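Local coordinates for glycosyl hydrolases family 2, sugar binding domain protein (Bacteroides uniformis str. 3978 T3 ii, PDB 6D1P), which is a beta-glucuronidase of glycosyl hydrolase family 2 that probably cleaves O-glycosidic bonds at glucuronic acid residues, at residues 483-491 and 550-558. Residues are numbered along the deposited sequence; the frame is centred on the assembly and turned at random.
Sequences WAGWYGRRF and ESYIIRLFD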
ATOM      1  N   TRP A 483       2.922 -21.157 -31.169  1.00 21.86           N
ATOM      2  CA  TRP A 483       2.113 -21.707 -30.087  1.00 22.56           C
ATOM      3  C   TRP A 483       0.970 -22.522 -30.678  1.00 23.53           C
ATOM      4  O   TRP A 483      -0.208 -22.255 -30.426  1.00 28.84           O
ATOM      5  CB  TRP A 483       1.538 -20.608 -29.185  1.00 27.21           C
ATOM      6  CG  TRP A 483       2.540 -19.894 -28.351  1.00 24.97           C
ATOM      7  CD1 TRP A 483       3.403 -18.914 -28.755  1.00 24.08           C
ATOM      8  CD2 TRP A 483       2.780 -20.097 -26.951  1.00 20.73           C
ATOM      9  NE1 TRP A 483       4.173 -18.498 -27.686  1.00 25.02           N
ATOM     10  CE2 TRP A 483       3.802 -19.207 -26.569  1.00 21.36           C
ATOM     11  CE3 TRP A 483       2.230 -20.955 -25.984  1.00 20.72           C
ATOM     12  CZ2 TRP A 483       4.297 -19.157 -25.265  1.00 21.46           C
ATOM     13  CZ3 TRP A 483       2.723 -20.905 -24.696  1.00 19.93           C
ATOM     14  CH2 TRP A 483       3.741 -20.002 -24.346  1.00 20.10           C
ATOM     15  N   ALA A 484       1.337 -23.520 -31.481  1.00 26.51           N
ATOM     16  CA  ALA A 484       0.373 -24.415 -32.104  1.00 24.08           C
ATOM     17  C   ALA A 484      -0.623 -24.917 -31.081  1.00 20.65           C
ATOM     18  O   ALA A 484      -0.240 -25.443 -30.039  1.00 22.60           O
ATOM     19  CB  ALA A 484       1.103 -25.602 -32.742  1.00 23.22           C
ATOM     20  N   GLY A 485      -1.902 -24.762 -31.382  1.00 23.13           N
ATOM     21  CA  GLY A 485      -2.928 -25.196 -30.464  1.00 24.06           C
ATOM     22  C   GLY A 485      -3.202 -24.265 -29.299  1.00 27.47           C
ATOM     23  O   GLY A 485      -4.183 -24.487 -28.571  1.00 25.73           O
ATOM     24  N   TRP A 486      -2.384 -23.229 -29.084  1.00 25.59           N
ATOM     25  CA  TRP A 486      -2.609 -22.321 -27.966  1.00 28.12           C
ATOM     26  C   TRP A 486      -2.987 -20.929 -28.454  1.00 25.82           C
ATOM     27  O   TRP A 486      -4.148 -20.548 -28.355  1.00 27.69           O
ATOM     28  CB  TRP A 486      -1.423 -22.255 -27.002  1.00 26.08           C
ATOM     29  CG  TRP A 486      -1.905 -21.564 -25.767  1.00 25.44           C
ATOM     30  CD1 TRP A 486      -1.593 -20.289 -25.332  1.00 24.85           C
ATOM     31  CD2 TRP A 486      -2.880 -22.071 -24.849  1.00 25.61           C
ATOM     32  NE1 TRP A 486      -2.297 -20.000 -24.166  1.00 22.97           N
ATOM     33  CE2 TRP A 486      -3.091 -21.076 -23.856  1.00 23.64           C
ATOM     34  CE3 TRP A 486      -3.586 -23.277 -24.758  1.00 23.19           C
ATOM     35  CZ2 TRP A 486      -3.967 -21.263 -22.789  1.00 25.87           C
ATOM     36  CZ3 TRP A 486      -4.456 -23.454 -23.694  1.00 28.04           C
ATOM     37  CH2 TRP A 486      -4.644 -22.448 -22.725  1.00 24.13           C
ATOM     38  N   TYR A 487      -2.043 -20.145 -28.963  1.00 23.88           N
ATOM     39  CA  TYR A 487      -2.419 -18.847 -29.506  1.00 28.58           C
ATOM     40  C   TYR A 487      -2.739 -18.891 -30.992  1.00 29.59           C
ATOM     41  O   TYR A 487      -3.347 -17.942 -31.504  1.00 31.97           O
ATOM     42  CB  TYR A 487      -1.316 -17.819 -29.257  1.00 25.40           C
ATOM     43  CG  TYR A 487      -1.054 -17.510 -27.805  1.00 28.76           C
ATOM     44  CD1 TYR A 487      -2.065 -16.998 -26.987  1.00 23.74           C
ATOM     45  CD2 TYR A 487       0.213 -17.706 -27.252  1.00 25.94           C
ATOM     46  CE1 TYR A 487      -1.819 -16.696 -25.655  1.00 24.91           C
ATOM     47  CE2 TYR A 487       0.466 -17.409 -25.920  1.00 25.15           C
ATOM     48  CZ  TYR A 487      -0.557 -16.890 -25.132  1.00 24.90           C
ATOM     49  OH  TYR A 487      -0.328 -16.596 -23.815  1.00 20.75           O
ATOM     50  N   GLY A 488      -2.345 -19.957 -31.691  1.00 28.64           N
ATOM     51  CA  GLY A 488      -2.681 -20.086 -33.091  1.00 31.13           C
ATOM     52  C   GLY A 488      -2.886 -21.505 -33.579  1.00 28.65           C
ATOM     53  O   GLY A 488      -2.117 -22.399 -33.224  1.00 27.49           O
ATOM     54  N   ARG A 489      -3.931 -21.710 -34.386  1.00 27.18           N
ATOM     55  CA  ARG A 489      -4.206 -22.966 -35.078  1.00 33.38           C
ATOM     56  C   ARG A 489      -4.293 -24.146 -34.108  1.00 34.93           C
ATOM     57  O   ARG A 489      -4.476 -23.956 -32.898  1.00 32.79           O
ATOM     58  CB  ARG A 489      -3.140 -23.207 -36.156  1.00 30.41           C
ATOM     59  CG  ARG A 489      -2.823 -21.943 -36.969  1.00 36.82           C
ATOM     60  CD  ARG A 489      -1.992 -22.232 -38.216  1.00 34.56           C
ATOM     61  NE  ARG A 489      -2.670 -23.206 -39.059  1.00 35.55           N
ATOM     62  CZ  ARG A 489      -2.053 -23.991 -39.935  1.00 40.68           C
ATOM     63  NH1 ARG A 489      -0.733 -23.910 -40.083  1.00 35.95           N
ATOM     64  NH2 ARG A 489      -2.755 -24.866 -40.652  1.00 36.27           N
ATOM     65  N   ARG A 490      -4.171 -25.362 -34.626  1.00 27.04           N
ATOM     66  CA  ARG A 490      -4.335 -26.567 -33.829  1.00 27.61           C
ATOM     67  C   ARG A 490      -2.967 -27.100 -33.420  1.00 25.73           C
ATOM     68  O   ARG A 490      -1.947 -26.795 -34.042  1.00 25.30           O
ATOM     69  CB  ARG A 490      -5.130 -27.616 -34.616  1.00 33.12           C
ATOM     70  CG  ARG A 490      -6.563 -27.166 -34.971  1.00 30.13           C
ATOM     71  CD  ARG A 490      -7.332 -28.215 -35.797  1.00 34.21           C
ATOM     72  NE  ARG A 490      -6.595 -28.619 -36.992  1.00 33.96           N
ATOM     73  CZ  ARG A 490      -6.245 -29.873 -37.304  1.00 44.78           C
ATOM     74  NH1 ARG A 490      -6.587 -30.892 -36.522  1.00 37.57           N
ATOM     75  NH2 ARG A 490      -5.555 -30.119 -38.427  1.00 45.84           N
ATOM     76  N   PHE A 491      -2.935 -27.881 -32.337  1.00 25.41           N
ATOM     77  CA  PHE A 491      -1.630 -28.412 -31.961  1.00 26.27           C
ATOM     78  C   PHE A 491      -1.149 -29.457 -32.965  1.00 30.40           C
ATOM     79  O   PHE A 491       0.064 -29.661 -33.110  1.00 28.71           O
ATOM     80  CB  PHE A 491      -1.623 -28.937 -30.505  1.00 25.69           C
ATOM     81  CG  PHE A 491      -2.498 -30.147 -30.230  1.00 26.17           C
ATOM     82  CD1 PHE A 491      -2.153 -31.414 -30.702  1.00 30.72           C
ATOM     83  CD2 PHE A 491      -3.609 -30.030 -29.415  1.00 26.52           C
ATOM     84  CE1 PHE A 491      -2.946 -32.530 -30.421  1.00 30.14           C
ATOM     85  CE2 PHE A 491      -4.405 -31.134 -29.109  1.00 27.35           C
ATOM     86  CZ  PHE A 491      -4.072 -32.388 -29.612  1.00 32.26           C
ATOM     87  N   GLU A 550      -6.417 -29.605 -17.712  1.00 26.50           N
ATOM     88  CA  GLU A 550      -5.220 -30.419 -17.879  1.00 27.57           C
ATOM     89  C   GLU A 550      -5.391 -31.414 -19.011  1.00 23.85           C
ATOM     90  O   GLU A 550      -4.409 -31.765 -19.674  1.00 25.76           O
ATOM     91  CB  GLU A 550      -4.876 -31.143 -16.577  1.00 24.11           C
ATOM     92  CG  GLU A 550      -4.475 -30.177 -15.442  1.00 23.15           C
ATOM     93  CD  GLU A 550      -3.707 -30.857 -14.307  1.00 25.76           C
ATOM     94  OE1 GLU A 550      -2.595 -31.406 -14.540  1.00 22.20           O
ATOM     95  OE2 GLU A 550      -4.236 -30.835 -13.166  1.00 27.69           O
ATOM     96  N   SER A 551      -6.627 -31.856 -19.252  1.00 25.31           N
ATOM     97  CA  SER A 551      -6.886 -32.841 -20.295  1.00 24.36           C
ATOM     98  C   SER A 551      -6.435 -32.329 -21.648  1.00 29.95           C
ATOM     99  O   SER A 551      -5.821 -33.069 -22.435  1.00 27.33           O
ATOM    100  CB  SER A 551      -8.370 -33.181 -20.328  1.00 23.57           C
ATOM    101  OG  SER A 551      -8.773 -33.709 -19.080  1.00 28.08           O
ATOM    102  N   TYR A 552      -6.719 -31.054 -21.929  1.00 26.84           N
ATOM    103  CA  TYR A 552      -6.308 -30.503 -23.200  1.00 24.52           C
ATOM    104  C   TYR A 552      -4.793 -30.389 -23.269  1.00 25.55           C
ATOM    105  O   TYR A 552      -4.165 -30.865 -24.226  1.00 28.25           O
ATOM    106  CB  TYR A 552      -6.969 -29.153 -23.454  1.00 25.57           C
ATOM    107  CG  TYR A 552      -6.430 -28.551 -24.716  1.00 29.23           C
ATOM    108  CD1 TYR A 552      -6.806 -29.050 -25.968  1.00 27.68           C
ATOM    109  CD2 TYR A 552      -5.486 -27.533 -24.670  1.00 28.27           C
ATOM    110  CE1 TYR A 552      -6.276 -28.508 -27.149  1.00 29.03           C
ATOM    111  CE2 TYR A 552      -4.954 -26.993 -25.841  1.00 29.39           C
ATOM    112  CZ  TYR A 552      -5.357 -27.479 -27.075  1.00 29.28           C
ATOM    113  OH  TYR A 552      -4.816 -26.935 -28.218  1.00 25.61           O
ATOM    114  N   ILE A 553      -4.177 -29.795 -22.248  1.00 25.13           N
ATOM    115  CA  ILE A 553      -2.762 -29.479 -22.394  1.00 24.03           C
ATOM    116  C   ILE A 553      -1.920 -30.745 -22.432  1.00 22.33           C
ATOM    117  O   ILE A 553      -0.835 -30.755 -23.022  1.00 22.41           O
ATOM    118  CB  ILE A 553      -2.291 -28.517 -21.290  1.00 25.36           C
ATOM    119  CG1 ILE A 553      -1.136 -27.658 -21.824  1.00 23.05           C
ATOM    120  CG2 ILE A 553      -1.855 -29.273 -20.040  1.00 24.48           C
ATOM    121  CD1 ILE A 553      -1.554 -26.678 -22.905  1.00 22.67           C
ATOM    122  N   ILE A 554      -2.392 -31.824 -21.808  1.00 23.42           N
ATOM    123  CA  ILE A 554      -1.637 -33.073 -21.809  1.00 22.45           C
ATOM    124  C   ILE A 554      -1.511 -33.612 -23.232  1.00 24.41           C
ATOM    125  O   ILE A 554      -0.427 -34.005 -23.679  1.00 21.63           O
ATOM    126  CB  ILE A 554      -2.319 -34.072 -20.854  1.00 24.00           C
ATOM    127  CG1 ILE A 554      -1.822 -33.815 -19.424  1.00 25.11           C
ATOM    128  CG2 ILE A 554      -2.110 -35.516 -21.298  1.00 25.93           C
ATOM    129  CD1 ILE A 554      -2.755 -34.297 -18.366  1.00 25.00           C
ATOM    130  N   ARG A 555      -2.617 -33.584 -23.973  1.00 24.05           N
ATOM    131  CA  ARG A 555      -2.605 -33.951 -25.376  1.00 23.52           C
ATOM    132  C   ARG A 555      -1.712 -33.025 -26.188  1.00 28.17           C
ATOM    133  O   ARG A 555      -1.013 -33.477 -27.104  1.00 26.66           O
ATOM    134  CB  ARG A 555      -4.031 -33.930 -25.911  1.00 27.22           C
ATOM    135  CG  ARG A 555      -4.892 -35.074 -25.379  1.00 28.58           C
ATOM    136  CD  ARG A 555      -6.343 -34.844 -25.716  1.00 30.53           C
ATOM    137  NE  ARG A 555      -7.147 -36.041 -25.522  1.00 39.81           N
ATOM    138  CZ  ARG A 555      -7.488 -36.533 -24.332  1.00 42.74           C
ATOM    139  NH1 ARG A 555      -7.083 -35.936 -23.212  1.00 38.21           N
ATOM    140  NH2 ARG A 555      -8.234 -37.625 -24.258  1.00 40.26           N
ATOM    141  N   LEU A 556      -1.725 -31.721 -25.875  1.00 27.08           N
ATOM    142  CA  LEU A 556      -0.906 -30.779 -26.635  1.00 23.98           C
ATOM    143  C   LEU A 556       0.569 -31.040 -26.403  1.00 25.30           C
ATOM    144  O   LEU A 556       1.361 -31.032 -27.356  1.00 27.36           O
ATOM    145  CB  LEU A 556      -1.255 -29.327 -26.273  1.00 24.00           C
ATOM    146  CG  LEU A 556      -0.541 -28.162 -27.000  1.00 23.54           C
ATOM    147  CD1 LEU A 556      -1.390 -26.888 -26.929  1.00 25.56           C
ATOM    148  CD2 LEU A 556       0.861 -27.865 -26.443  1.00 19.31           C
ATOM    149  N   PHE A 557       0.962 -31.266 -25.143  1.00 22.50           N
ATOM    150  CA  PHE A 557       2.353 -31.597 -24.857  1.00 24.63           C
ATOM    151  C   PHE A 557       2.732 -32.922 -25.514  1.00 27.06           C
ATOM    152  O   PHE A 557       3.804 -33.050 -26.118  1.00 25.23           O
ATOM    153  CB  PHE A 557       2.585 -31.691 -23.347  1.00 28.43           C
ATOM    154  CG  PHE A 557       2.498 -30.378 -22.609  1.00 25.66           C
ATOM    155  CD1 PHE A 557       3.105 -29.236 -23.101  1.00 27.24           C
ATOM    156  CD2 PHE A 557       1.828 -30.310 -21.385  1.00 26.34           C
ATOM    157  CE1 PHE A 557       3.038 -28.027 -22.398  1.00 24.26           C
ATOM    158  CE2 PHE A 557       1.750 -29.128 -20.671  1.00 25.81           C
ATOM    159  CZ  PHE A 557       2.351 -27.974 -21.173  1.00 26.61           C
ATOM    160  N   ASP A 558       1.858 -33.922 -25.380  1.00 29.91           N
ATOM    161  CA  ASP A 558       2.075 -35.246 -25.956  1.00 27.40           C
ATOM    162  C   ASP A 558       2.372 -35.139 -27.449  1.00 27.80           C
ATOM    163  O   ASP A 558       3.432 -35.561 -27.923  1.00 25.30           O
ATOM    164  CB  ASP A 558       0.826 -36.101 -25.690  1.00 25.15           C
ATOM    165  CG  ASP A 558       1.031 -37.579 -25.978  1.00 30.49           C
ATOM    166  OD1 ASP A 558       0.129 -38.356 -25.623  1.00 32.02           O
ATOM    167  OD2 ASP A 558       2.068 -37.977 -26.543  1.00 28.18           O
TER
HETATM  168  O   HOH W   1      -5.592 -28.288 -30.916  1.00 32.04           O
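The two backbones come nearest at Phe-491 and Leu-556, their CA atoms 5.9 Å apart. Residues 483-491 form a tightly coiled loop, closed on itself where Gly-485 N bonds Gly-488 O, and it faces the first turns of helix 550-564. Gly-485 sits with positive phi (79°), and a CB there would run into the Tyr-552 hydroxyl. Tyr-552 OH donates to Gly-485 O at 2.6 Å, tilted 29° from the carbonyl plane, and also accepts from a water that takes the N-H of Phe-491, so the one hydroxyl holds Gly-485 directly and Phe-491 through the water. With CG anti to the backbone N (chi1 175°), the Tyr-552 ring passes between Trp-486 and Phe-491. CE2 of Tyr-552 meets the indole edge at Trp-486 CE3, 4.1 Å away, while its CE1 lies in plane at the Phe-491 rim. Over one Phe-491 face sits Leu-556 CA in a CH-pi contact, 4.1 Å from the ring centroid, and Leu-556 CG packs on Phe-491 CB at 3.7 Å. A phenylalanine in place of Tyr-552 would probably leave Gly-485 O and the water without their shared partner. Arg-555 lays its CB against Phe-491 CZ but sends its guanidinium to Glu-642. Within the TIM barrel domain of this family 2 enzyme, the loop between strand 477-479 and helix 494-503 thus rests on helix 550-564, which precedes strand 572-574.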